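Local atomic coordinates of dTDP-4-dehydrorhamnose reductase (Sulfolobus tokodaii, PDB entry 2GGS), a protein that binds NADPH on a Rossmann-type domain and probably uses it to reduce dTDP-4-dehydrorhamnose to dTDP-rhamnose. Residues 48-53 with 91-96; 103-108 with 147-152; 118-123 with 204-209. One frame throughout, in Å; residues are numbered along the deposited sequence.

How the interactions relate
The three contacts belong to one Rossmann-type domain built round a parallel sheet. Interaction 1 packs helices 46-56 and 77-97 together against the sheet. Its centre is about 20 Å from that of interaction 2 and 27 Å from that of interaction 3. Helix 77-97 leads straight into strand 101-107, which pairs with strand 147-151 in interaction 2. Interaction 3 sets a turn from the loop after strand 101-107 against the edge strand 203-206. Strand 147-151 is the neighbour of that edge strand, so interactions 2 and 3 touch. Interaction 1 closes before these two open, and their segments alternate along the chain. Interaction 2 thus lies at the cofactor; the others pack helices and a loop on its sheet.

Interaction 1: 48-53 with 91-96; sequences RLEDFI and IVRAGK
This is a helix-to-helix packing on one side of the Rossmann sheet. Leu-49, Glu-50 and Ile-53 of helix 46-56 meet Ile-91, Arg-93 and Ala-94 of helix 77-97. The short axes run in the same general direction, 31° apart, and approach to 8.8 Å. The closeness is consistent with the small Ala-94 at the crossing. Ala-94 points at the other helix, and its CB lies 3.7 Å from Glu-50 CA, in contact with the backbone of helix 46-56. The same methyl, Ala-94 CB, is 3.8 Å from Ile-53 CG2.

Toward the sheet the contact is apolar. Leu-49 reaches across with one branch, and its CD2 is 3.8 Å from Ile-91 CG1. The tip of Ile-53 passes over the backbone of the partner helix, CD1 standing 4.0 Å from Ile-91 CA.

On the outer side a salt bridge spans the pair. Arg-93 grips the Glu-50 carboxylate side-on with two nitrogens. The shorter arm is nearly straight: Arg-93 NH2 to the syn lone pair of Glu-50 OE2 at 2.6 Å, in the guanidinium plane. The second arm, from Arg-93 NE to Glu-50 OE1, is longer at 3.2 Å and leaves that plane. The two flat groups are turned 54° against each other, so the fork is twisted. The Arg-93 chain is extended through CD and then bends (chi3 67°), which turns NE back toward the carboxylate. His-90 ND1 also bonds Glu-50 OE2, so this oxygen has partners from two residues.

The buried side faces the strands. Ile-53 and Ile-91 both rest on Ile-61 of strand 60-63, and Ile-91 also touches Asn-63. Ile-53 reaches Leu-4 of strand 3-6 as well. Leu-49 lies against Leu-43, a residue that binds NADPH, in the loop before helix 46-56.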
loop_
_atom_site.group_PDB
_atom_site.type_symbol
_atom_site.label_atom_id
_atom_site.label_comp_id
_atom_site.label_asym_id
_atom_site.label_seq_id
_atom_site.Cartn_x
_atom_site.Cartn_y
_atom_site.Cartn_z
ATOM N N ARG A 48 2.257 23.986 -3.062
ATOM C CA ARG A 48 2.592 23.835 -1.630
ATOM C C ARG A 48 3.405 22.549 -1.412
ATOM O O ARG A 48 4.386 22.550 -0.657
ATOM C CB ARG A 48 1.354 23.864 -0.750
ATOM C CG ARG A 48 0.869 25.279 -0.446
ATOM C CD ARG A 48 0.012 25.354 0.814
ATOM N NE ARG A 48 -0.814 26.561 0.834
ATOM C CZ ARG A 48 -1.802 26.782 1.700
ATOM N NH1 ARG A 48 -2.071 25.894 2.650
ATOM N NH2 ARG A 48 -2.512 27.905 1.629
ATOM N N LEU A 49 3.002 21.484 -2.100
ATOM C CA LEU A 49 3.772 20.217 -2.095
ATOM C C LEU A 49 5.210 20.401 -2.571
ATOM O O LEU A 49 6.164 20.023 -1.866
ATOM C CB LEU A 49 3.047 19.152 -2.926
ATOM C CG LEU A 49 3.834 17.872 -3.246
ATOM C CD1 LEU A 49 4.075 17.109 -1.928
ATOM C CD2 LEU A 49 3.041 17.041 -4.237
ATOM N N GLU A 50 5.389 20.959 -3.773
ATOM C CA GLU A 50 6.722 21.142 -4.300
ATOM C C GLU A 50 7.593 22.032 -3.393
ATOM O O GLU A 50 8.763 21.738 -3.158
ATOM C CB GLU A 50 6.694 21.668 -5.739
ATOM C CG GLU A 50 5.992 20.721 -6.728
ATOM C CD GLU A 50 6.224 21.075 -8.206
ATOM O OE1 GLU A 50 7.323 21.504 -8.589
ATOM O OE2 GLU A 50 5.283 20.944 -8.988
ATOM N N ASP A 51 7.005 23.107 -2.871
ATOM C CA ASP A 51 7.715 24.008 -1.968
ATOM C C ASP A 51 8.154 23.272 -0.713
ATOM O O ASP A 51 9.265 23.450 -0.240
ATOM C CB ASP A 51 6.809 25.164 -1.521
ATOM C CG ASP A 51 7.575 26.188 -0.691
ATOM O OD1 ASP A 51 8.590 26.708 -1.188
ATOM O OD2 ASP A 51 7.188 26.420 0.462
ATOM N N PHE A 52 7.289 22.402 -0.213
ATOM C CA PHE A 52 7.559 21.669 1.033
ATOM C C PHE A 52 8.763 20.769 0.832
ATOM O O PHE A 52 9.682 20.729 1.675
ATOM C CB PHE A 52 6.316 20.867 1.441
ATOM C CG PHE A 52 6.451 20.190 2.761
ATOM C CD1 PHE A 52 6.178 20.873 3.947
ATOM C CD2 PHE A 52 6.925 18.889 2.830
ATOM C CE1 PHE A 52 6.323 20.229 5.186
ATOM C CE2 PHE A 52 7.104 18.266 4.071
ATOM C CZ PHE A 52 6.808 18.921 5.228
ATOM N N ILE A 53 8.786 20.079 -0.317
ATOM C CA ILE A 53 9.865 19.157 -0.609
ATOM C C ILE A 53 11.184 19.897 -0.744
ATOM O O ILE A 53 12.194 19.479 -0.179
ATOM C CB ILE A 53 9.531 18.317 -1.875
ATOM C CG1 ILE A 53 8.442 17.282 -1.523
ATOM C CG2 ILE A 53 10.784 17.608 -2.430
ATOM C CD1 ILE A 53 7.775 16.607 -2.722
ATOM N N ILE A 91 5.680 15.252 -6.898
ATOM C CA ILE A 91 6.687 14.701 -6.026
ATOM C C ILE A 91 7.990 14.414 -6.793
ATOM O O ILE A 91 9.064 14.787 -6.362
ATOM C CB ILE A 91 6.160 13.404 -5.360
ATOM C CG1 ILE A 91 5.036 13.760 -4.380
ATOM C CG2 ILE A 91 7.307 12.691 -4.649
ATOM C CD1 ILE A 91 4.341 12.490 -3.793
ATOM N N VAL A 92 7.866 13.789 -7.952
ATOM C CA VAL A 92 9.034 13.505 -8.800
ATOM C C VAL A 92 9.746 14.809 -9.240
ATOM O O VAL A 92 10.971 14.904 -9.144
ATOM C CB VAL A 92 8.647 12.643 -9.994
ATOM C CG1 VAL A 92 9.793 12.568 -11.000
ATOM C CG2 VAL A 92 8.263 11.236 -9.474
ATOM N N ARG A 93 8.958 15.804 -9.673
ATOM C CA ARG A 93 9.543 17.057 -10.155
ATOM C C ARG A 93 10.358 17.791 -9.081
ATOM O O ARG A 93 11.541 18.115 -9.284
ATOM C CB ARG A 93 8.474 17.980 -10.732
ATOM C CG ARG A 93 9.110 19.150 -11.449
ATOM C CD ARG A 93 8.114 19.821 -12.334
ATOM N NE ARG A 93 7.050 20.461 -11.577
ATOM C CZ ARG A 93 6.162 21.282 -12.132
ATOM N NH1 ARG A 93 6.242 21.543 -13.428
ATOM N NH2 ARG A 93 5.209 21.855 -11.414
ATOM N N ALA A 94 9.722 18.043 -7.941
ATOM C CA ALA A 94 10.399 18.642 -6.781
ATOM C C ALA A 94 11.547 17.812 -6.240
ATOM O O ALA A 94 12.619 18.359 -5.908
ATOM C CB ALA A 94 9.387 18.933 -5.694
ATOM N N GLY A 95 11.343 16.494 -6.147
ATOM C CA GLY A 95 12.407 15.579 -5.799
ATOM C C GLY A 95 13.636 15.749 -6.684
ATOM O O GLY A 95 14.757 15.655 -6.199
ATOM N N LYS A 96 13.435 16.005 -7.978
ATOM C CA LYS A 96 14.543 16.027 -8.927
ATOM C C LYS A 96 15.439 17.229 -8.642
ATOM O O LYS A 96 16.670 17.153 -8.776
ATOM C CB LYS A 96 14.009 16.069 -10.360
ATOM C CG LYS A 96 15.067 15.989 -11.474
ATOM C CD LYS A 96 16.046 14.809 -11.272
ATOM C CE LYS A 96 16.992 14.654 -12.446
ATOM N NZ LYS A 96 17.735 15.911 -12.711
#

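Interaction 2: 103-108 with 147-152; sequences VHISTD and LIIRTS. With NDP (NADPH dihydro-nicotinamide-adenine-dinucleotide phosphate), chain C.
Asp-108 OD2, just past the end of strand 101-107, is gripped by two hydroxyls. Ser-152 OG donates to it at 2.7 Å, from above the carboxylate plane, and Ser-248 OG, from elsewhere in the chain, is its other partner. Ser-182 N in turn bonds Ser-152 OG. Behind this site, strands 101-107 and 147-151 pair in parallel within a beta-alpha-beta unit. His-104 N reaches Leu-147 O at 2.8 Å, and Ile-149 N returns to His-104 O; both bonds are nearly straight. The bond from Thr-151 N to Ser-106 O is longer, 3.1 Å, and its donor sits above the carbonyl plane (54°).

On one face, Ile-105 and Ile-149 lie side by side, and Val-103 CG1 touches Ile-149 CD1 at 3.7 Å. On the other, Ser-106 OG and Arg-150 NE share Glu-138 OE1 of helix 129-141.

NADPH rests at the strand ends. Ile-105 CG2 is 3.4 Å from its ribose O4D. Two backbone oxygens approach the nicotinamide: Ser-106 O is 3.1 Å from C6N, and Thr-151 O is 3.1 Å from C5N. Thr-107 OG1 is 3.5 Å from cofactor C5N. Polar oxygens thus border the ring, consistent with these strand ends limiting where it can sit.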
loop_
_atom_site.group_PDB
_atom_site.type_symbol
_atom_site.label_atom_id
_atom_site.label_comp_id
_atom_site.label_asym_id
_atom_site.label_seq_id
_atom_site.Cartn_x
_atom_site.Cartn_y
_atom_site.Cartn_z
ATOM N N VAL A 103 10.952 6.751 -3.518
ATOM C CA VAL A 103 10.399 5.387 -3.361
ATOM C C VAL A 103 8.884 5.498 -3.379
ATOM O O VAL A 103 8.297 6.134 -2.480
ATOM C CB VAL A 103 10.851 4.715 -2.011
ATOM C CG1 VAL A 103 10.213 3.309 -1.870
ATOM C CG2 VAL A 103 12.380 4.665 -1.923
ATOM N N HIS A 104 8.242 4.918 -4.393
ATOM C CA HIS A 104 6.821 5.130 -4.570
ATOM C C HIS A 104 6.104 3.793 -4.300
ATOM O O HIS A 104 6.523 2.753 -4.803
ATOM C CB HIS A 104 6.516 5.589 -6.010
ATOM C CG HIS A 104 5.058 5.556 -6.317
ATOM N ND1 HIS A 104 4.169 6.419 -5.702
ATOM C CD2 HIS A 104 4.312 4.729 -7.091
ATOM C CE1 HIS A 104 2.943 6.123 -6.085
ATOM N NE2 HIS A 104 2.999 5.117 -6.948
ATOM N N ILE A 105 5.015 3.836 -3.541
ATOM C CA ILE A 105 4.315 2.593 -3.200
ATOM C C ILE A 105 3.139 2.379 -4.137
ATOM O O ILE A 105 2.339 3.287 -4.380
ATOM C CB ILE A 105 3.849 2.589 -1.718
ATOM C CG1 ILE A 105 5.005 2.957 -0.749
ATOM C CG2 ILE A 105 3.205 1.204 -1.390
ATOM C CD1 ILE A 105 6.263 2.079 -0.847
ATOM N N SER A 106 3.032 1.169 -4.699
ATOM C CA SER A 106 1.964 0.864 -5.619
ATOM C C SER A 106 1.206 -0.412 -5.209
ATOM O O SER A 106 1.326 -0.882 -4.069
ATOM C CB SER A 106 2.478 0.814 -7.067
ATOM O OG SER A 106 1.416 0.762 -8.027
ATOM N N THR A 107 0.390 -0.919 -6.125
ATOM C CA THR A 107 -0.655 -1.902 -5.771
ATOM C C THR A 107 -0.773 -3.060 -6.762
ATOM O O THR A 107 -0.602 -2.896 -7.971
ATOM C CB THR A 107 -2.049 -1.195 -5.594
ATOM O OG1 THR A 107 -3.063 -2.166 -5.275
ATOM C CG2 THR A 107 -2.447 -0.428 -6.872
ATOM N N ASP A 108 -1.158 -4.222 -6.225
ATOM C CA ASP A 108 -1.536 -5.384 -7.000
ATOM C C ASP A 108 -2.788 -5.174 -7.862
ATOM O O ASP A 108 -2.994 -5.886 -8.838
ATOM C CB ASP A 108 -1.693 -6.604 -6.053
ATOM C CG ASP A 108 -2.790 -6.436 -5.011
ATOM O OD1 ASP A 108 -3.083 -5.291 -4.571
ATOM O OD2 ASP A 108 -3.357 -7.477 -4.595
ATOM N N LEU A 147 12.403 4.011 -7.254
ATOM C CA LEU A 147 11.975 2.627 -6.976
ATOM C C LEU A 147 10.449 2.628 -6.792
ATOM O O LEU A 147 9.935 3.427 -6.003
ATOM C CB LEU A 147 12.605 2.139 -5.666
ATOM C CG LEU A 147 12.278 0.701 -5.284
ATOM C CD1 LEU A 147 12.781 -0.271 -6.383
ATOM C CD2 LEU A 147 12.863 0.397 -3.907
ATOM N N ILE A 148 9.766 1.728 -7.505
ATOM C CA ILE A 148 8.319 1.491 -7.343
ATOM C C ILE A 148 8.230 0.152 -6.611
ATOM O O ILE A 148 8.781 -0.865 -7.069
ATOM C CB ILE A 148 7.557 1.403 -8.684
ATOM C CG1 ILE A 148 7.463 2.791 -9.348
ATOM C CG2 ILE A 148 6.154 0.793 -8.483
ATOM C CD1 ILE A 148 7.206 2.724 -10.842
ATOM N N ILE A 149 7.539 0.165 -5.475
ATOM C CA ILE A 149 7.300 -1.064 -4.714
ATOM C C ILE A 149 5.830 -1.419 -4.842
ATOM O O ILE A 149 4.989 -0.679 -4.342
ATOM C CB ILE A 149 7.665 -0.888 -3.222
ATOM C CG1 ILE A 149 9.135 -0.478 -3.005
ATOM C CG2 ILE A 149 7.345 -2.183 -2.472
ATOM C CD1 ILE A 149 9.492 -0.314 -1.532
ATOM N N ARG A 150 5.509 -2.537 -5.516
ATOM C CA ARG A 150 4.096 -2.943 -5.587
ATOM C C ARG A 150 3.822 -3.884 -4.416
ATOM O O ARG A 150 4.605 -4.779 -4.126
ATOM C CB ARG A 150 3.765 -3.667 -6.873
ATOM C CG ARG A 150 4.042 -2.861 -8.143
ATOM C CD ARG A 150 3.209 -3.416 -9.317
ATOM N NE ARG A 150 3.435 -2.709 -10.579
ATOM C CZ ARG A 150 4.136 -3.213 -11.601
ATOM N NH1 ARG A 150 4.705 -4.428 -11.514
ATOM N NH2 ARG A 150 4.277 -2.502 -12.710
ATOM N N THR A 151 2.684 -3.689 -3.776
ATOM C CA THR A 151 2.317 -4.527 -2.616
ATOM C C THR A 151 0.823 -4.863 -2.688
ATOM O O THR A 151 0.106 -4.393 -3.597
ATOM C CB THR A 151 2.764 -3.878 -1.302
ATOM O OG1 THR A 151 2.685 -4.805 -0.207
ATOM C CG2 THR A 151 1.936 -2.661 -0.991
ATOM N N SER A 152 0.362 -5.663 -1.737
ATOM C CA SER A 152 -0.982 -6.237 -1.800
ATOM C C SER A 152 -1.579 -6.278 -0.397
ATOM O O SER A 152 -0.921 -6.722 0.530
ATOM C CB SER A 152 -0.898 -7.654 -2.376
ATOM O OG SER A 152 -2.133 -8.325 -2.310
HETATM P PA NDP C . -4.115 4.334 4.223
HETATM O O1A NDP C . -5.466 4.470 3.658
HETATM O O2A NDP C . -4.088 3.776 5.597
HETATM O O5B NDP C . -3.339 5.710 4.237
HETATM C C5B NDP C . -3.526 6.655 3.198
HETATM C C4B NDP C . -2.602 7.799 3.528
HETATM O O4B NDP C . -2.646 8.712 2.428
HETATM C C3B NDP C . -2.973 8.526 4.810
HETATM O O3B NDP C . -1.794 8.832 5.505
HETATM C C2B NDP C . -3.614 9.806 4.260
HETATM O O2B NDP C . -3.413 10.834 5.181
HETATM C C1B NDP C . -2.774 10.002 3.005
HETATM N N9A NDP C . -3.442 10.894 2.053
HETATM C C8A NDP C . -4.561 10.631 1.322
HETATM N N7A NDP C . -4.860 11.738 0.584
HETATM C C5A NDP C . -3.938 12.676 0.860
HETATM C C6A NDP C . -3.761 13.990 0.411
HETATM N N6A NDP C . -4.690 14.570 -0.399
HETATM N N1A NDP C . -2.705 14.686 0.933
HETATM C C2A NDP C . -1.806 14.155 1.850
HETATM N N3A NDP C . -1.998 12.870 2.296
HETATM C C4A NDP C . -3.045 12.166 1.806
HETATM O O3 NDP C . -3.329 3.464 3.101
HETATM P PN NDP C . -2.241 2.291 3.363
HETATM O O1N NDP C . -1.259 2.611 4.375
HETATM O O2N NDP C . -3.093 1.085 3.470
HETATM O O5D NDP C . -1.577 2.239 1.908
HETATM C C5D NDP C . -0.248 2.709 1.707
HETATM C C4D NDP C . 0.155 2.634 0.240
HETATM O O4D NDP C . 0.078 1.288 -0.170
HETATM C C3D NDP C . -0.744 3.424 -0.708
HETATM O O3D NDP C . 0.119 3.849 -1.728
HETATM C C2D NDP C . -1.708 2.393 -1.241
HETATM O O2D NDP C . -2.225 2.798 -2.497
HETATM C C1D NDP C . -0.753 1.177 -1.328
HETATM N N1N NDP C . -1.510 -0.080 -1.305
HETATM C C2N NDP C . -2.455 -0.239 -0.327
HETATM C C3N NDP C . -3.079 -1.459 -0.110
HETATM C C7N NDP C . -4.100 -1.567 0.976
HETATM O O7N NDP C . -4.898 -2.726 1.044
HETATM N N7N NDP C . -4.250 -0.571 1.847
HETATM C C4N NDP C . -2.740 -2.663 -0.969
HETATM C C5N NDP C . -1.714 -2.386 -2.043
HETATM C C6N NDP C . -1.143 -1.112 -2.145
HETATM P P2B NDP C . -4.622 11.368 6.184
HETATM O O1X NDP C . -3.857 12.082 7.224
HETATM O O2X NDP C . -5.389 10.192 6.688
HETATM O O3X NDP C . -5.590 12.292 5.400
#

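Interaction 3: 118-123 with 204-209; sequences YKEEDI and IIHVAG
Glu-120 and His-206 carry this contact, in which a type I beta turn, Lys-119 to Asp-122, docks on the edge strand of the Rossmann sheet. Glu-120 OE2 accepts the backbone N-H of His-206 at 2.9 Å, in a nearly straight bond on the anti side of the carboxylate, though tilted out of its plane. The Glu-120 chain bends at chi2 (81°), which brings CD back over the strand. There the carboxylate stacks on the imidazole, the planes 22° apart. Back at the root of the residue, Glu-120 CA makes a CH-pi contact, 4.0 Å from the centre of the His-206 ring. Glu-120 CG also lies over that face, offset toward the rim.

At the ring edge His-206 ND1 gives a weak, bent bond (124°) to Tyr-118 O, 2.8 Å away. A water lies 2.7 Å from Glu-120 OE2 and 2.7 Å from His-206 O, linking the carboxylate to the strand again. An alanine in place of Glu-120, lacking CG and the carboxylate, would probably leave His-206 N without this acceptor and the ring face less covered.

The next shell shapes the turn. Asp-122 N bonds Lys-119 O at 3.1 Å, and Asp-122 OD2 receives Lys-119 N at 2.8 Å. Lys-115 makes a salt bridge to that same oxygen. Tyr-118 is held from outside by a ring stack with Phe-111 and a cation-pi contact with Lys-115. Arg-150 of the neighbouring strand ties both sides together: its NH1 is hydrogen-bonded to Glu-120 O in the turn and to His-206 NE2 on the strand.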
loop_
_atom_site.group_PDB
_atom_site.type_symbol
_atom_site.label_atom_id
_atom_site.label_comp_id
_atom_site.label_asym_id
_atom_site.label_seq_id
_atom_site.Cartn_x
_atom_site.Cartn_y
_atom_site.Cartn_z
ATOM N N TYR A 118 1.796 -12.342 -10.059
ATOM C CA TYR A 118 2.387 -11.363 -10.985
ATOM C C TYR A 118 3.804 -10.994 -10.642
ATOM O O TYR A 118 4.101 -10.709 -9.479
ATOM C CB TYR A 118 1.532 -10.090 -11.038
ATOM C CG TYR A 118 0.196 -10.330 -11.699
ATOM C CD1 TYR A 118 0.096 -10.349 -13.090
ATOM C CD2 TYR A 118 -0.965 -10.580 -10.940
ATOM C CE1 TYR A 118 -1.130 -10.590 -13.715
ATOM C CE2 TYR A 118 -2.185 -10.809 -11.553
ATOM C CZ TYR A 118 -2.254 -10.816 -12.940
ATOM O OH TYR A 118 -3.439 -11.049 -13.570
ATOM N N LYS A 119 4.687 -11.014 -11.651
ATOM C CA LYS A 119 6.070 -10.586 -11.477
ATOM C C LYS A 119 6.234 -9.143 -11.955
ATOM O O LYS A 119 5.323 -8.606 -12.585
ATOM C CB LYS A 119 7.060 -11.538 -12.168
ATOM C CG LYS A 119 6.772 -11.836 -13.588
ATOM C CD LYS A 119 7.771 -12.926 -14.132
ATOM C CE LYS A 119 7.659 -14.270 -13.409
ATOM N NZ LYS A 119 6.447 -15.094 -13.836
ATOM N N GLU A 120 7.379 -8.534 -11.642
ATOM C CA GLU A 120 7.589 -7.098 -11.903
ATOM C C GLU A 120 7.318 -6.666 -13.338
ATOM O O GLU A 120 6.740 -5.603 -13.578
ATOM C CB GLU A 120 8.972 -6.627 -11.474
ATOM C CG GLU A 120 9.180 -6.583 -9.946
ATOM C CD GLU A 120 9.521 -7.958 -9.279
ATOM O OE1 GLU A 120 9.480 -9.016 -9.964
ATOM O OE2 GLU A 120 9.771 -7.971 -8.068
ATOM N N GLU A 121 7.725 -7.521 -14.275
ATOM C CA GLU A 121 7.657 -7.201 -15.694
ATOM C C GLU A 121 6.316 -7.547 -16.353
ATOM O O GLU A 121 6.108 -7.212 -17.522
ATOM C CB GLU A 121 8.840 -7.865 -16.419
ATOM C CG GLU A 121 8.763 -9.383 -16.478
ATOM C CD GLU A 121 9.493 -10.098 -15.338
ATOM O OE1 GLU A 121 9.642 -9.572 -14.206
ATOM O OE2 GLU A 121 9.938 -11.235 -15.591
ATOM N N ASP A 122 5.416 -8.226 -15.638
ATOM C CA ASP A 122 4.063 -8.491 -16.171
ATOM C C ASP A 122 3.338 -7.171 -16.444
ATOM O O ASP A 122 3.614 -6.152 -15.791
ATOM C CB ASP A 122 3.216 -9.354 -15.230
ATOM C CG ASP A 122 3.650 -10.822 -15.193
ATOM O OD1 ASP A 122 4.129 -11.361 -16.209
ATOM O OD2 ASP A 122 3.462 -11.461 -14.152
ATOM N N ILE A 123 2.449 -7.174 -17.430
ATOM C CA ILE A 123 1.863 -5.929 -17.909
ATOM C C ILE A 123 0.596 -5.580 -17.155
ATOM O O ILE A 123 -0.395 -6.324 -17.205
ATOM C CB ILE A 123 1.529 -6.030 -19.440
ATOM C CG1 ILE A 123 2.791 -6.302 -20.254
ATOM C CG2 ILE A 123 0.800 -4.769 -19.927
ATOM C CD1 ILE A 123 3.830 -5.225 -20.173
ATOM N N ILE A 204 11.466 -1.559 -10.444
ATOM C CA ILE A 204 10.207 -1.994 -9.826
ATOM C C ILE A 204 10.508 -3.227 -8.968
ATOM O O ILE A 204 11.375 -4.022 -9.324
ATOM C CB ILE A 204 9.148 -2.346 -10.883
ATOM C CG1 ILE A 204 8.961 -1.172 -11.846
ATOM C CG2 ILE A 204 7.812 -2.723 -10.212
ATOM C CD1 ILE A 204 8.061 -1.461 -13.001
ATOM N N ILE A 205 9.855 -3.354 -7.819
ATOM C CA ILE A 205 10.053 -4.540 -6.956
ATOM C C ILE A 205 8.726 -4.882 -6.302
ATOM O O ILE A 205 8.005 -3.978 -5.890
ATOM C CB ILE A 205 11.210 -4.379 -5.922
ATOM C CG1 ILE A 205 11.551 -5.695 -5.184
ATOM C CG2 ILE A 205 10.876 -3.299 -4.867
ATOM C CD1 ILE A 205 12.818 -5.566 -4.308
ATOM N N HIS A 206 8.395 -6.168 -6.272
ATOM C CA HIS A 206 7.188 -6.645 -5.576
ATOM C C HIS A 206 7.526 -7.060 -4.173
ATOM O O HIS A 206 8.419 -7.904 -3.964
ATOM C CB HIS A 206 6.543 -7.827 -6.303
ATOM C CG HIS A 206 5.889 -7.445 -7.589
ATOM N ND1 HIS A 206 5.290 -8.359 -8.422
ATOM C CD2 HIS A 206 5.749 -6.232 -8.189
ATOM C CE1 HIS A 206 4.797 -7.724 -9.479
ATOM N NE2 HIS A 206 5.026 -6.429 -9.336
ATOM N N VAL A 207 6.821 -6.506 -3.194
ATOM C CA VAL A 207 7.009 -6.912 -1.797
ATOM C C VAL A 207 5.604 -7.155 -1.198
ATOM O O VAL A 207 4.920 -6.211 -0.817
ATOM C CB VAL A 207 7.796 -5.862 -0.949
ATOM C CG1 VAL A 207 8.027 -6.375 0.450
ATOM C CG2 VAL A 207 9.138 -5.476 -1.591
ATOM N N ALA A 208 5.172 -8.420 -1.129
ATOM C CA ALA A 208 3.865 -8.765 -0.565
ATOM C C ALA A 208 3.878 -10.160 0.067
ATOM O O ALA A 208 4.943 -10.787 0.154
ATOM C CB ALA A 208 2.776 -8.666 -1.627
ATOM N N GLY A 209 2.713 -10.608 0.517
ATOM C CA GLY A 209 2.605 -11.823 1.333
ATOM C C GLY A 209 2.473 -13.075 0.480
ATOM O O GLY A 209 2.694 -13.053 -0.697
HETATM O O HOH W 1 9.930 -9.313 -5.689
#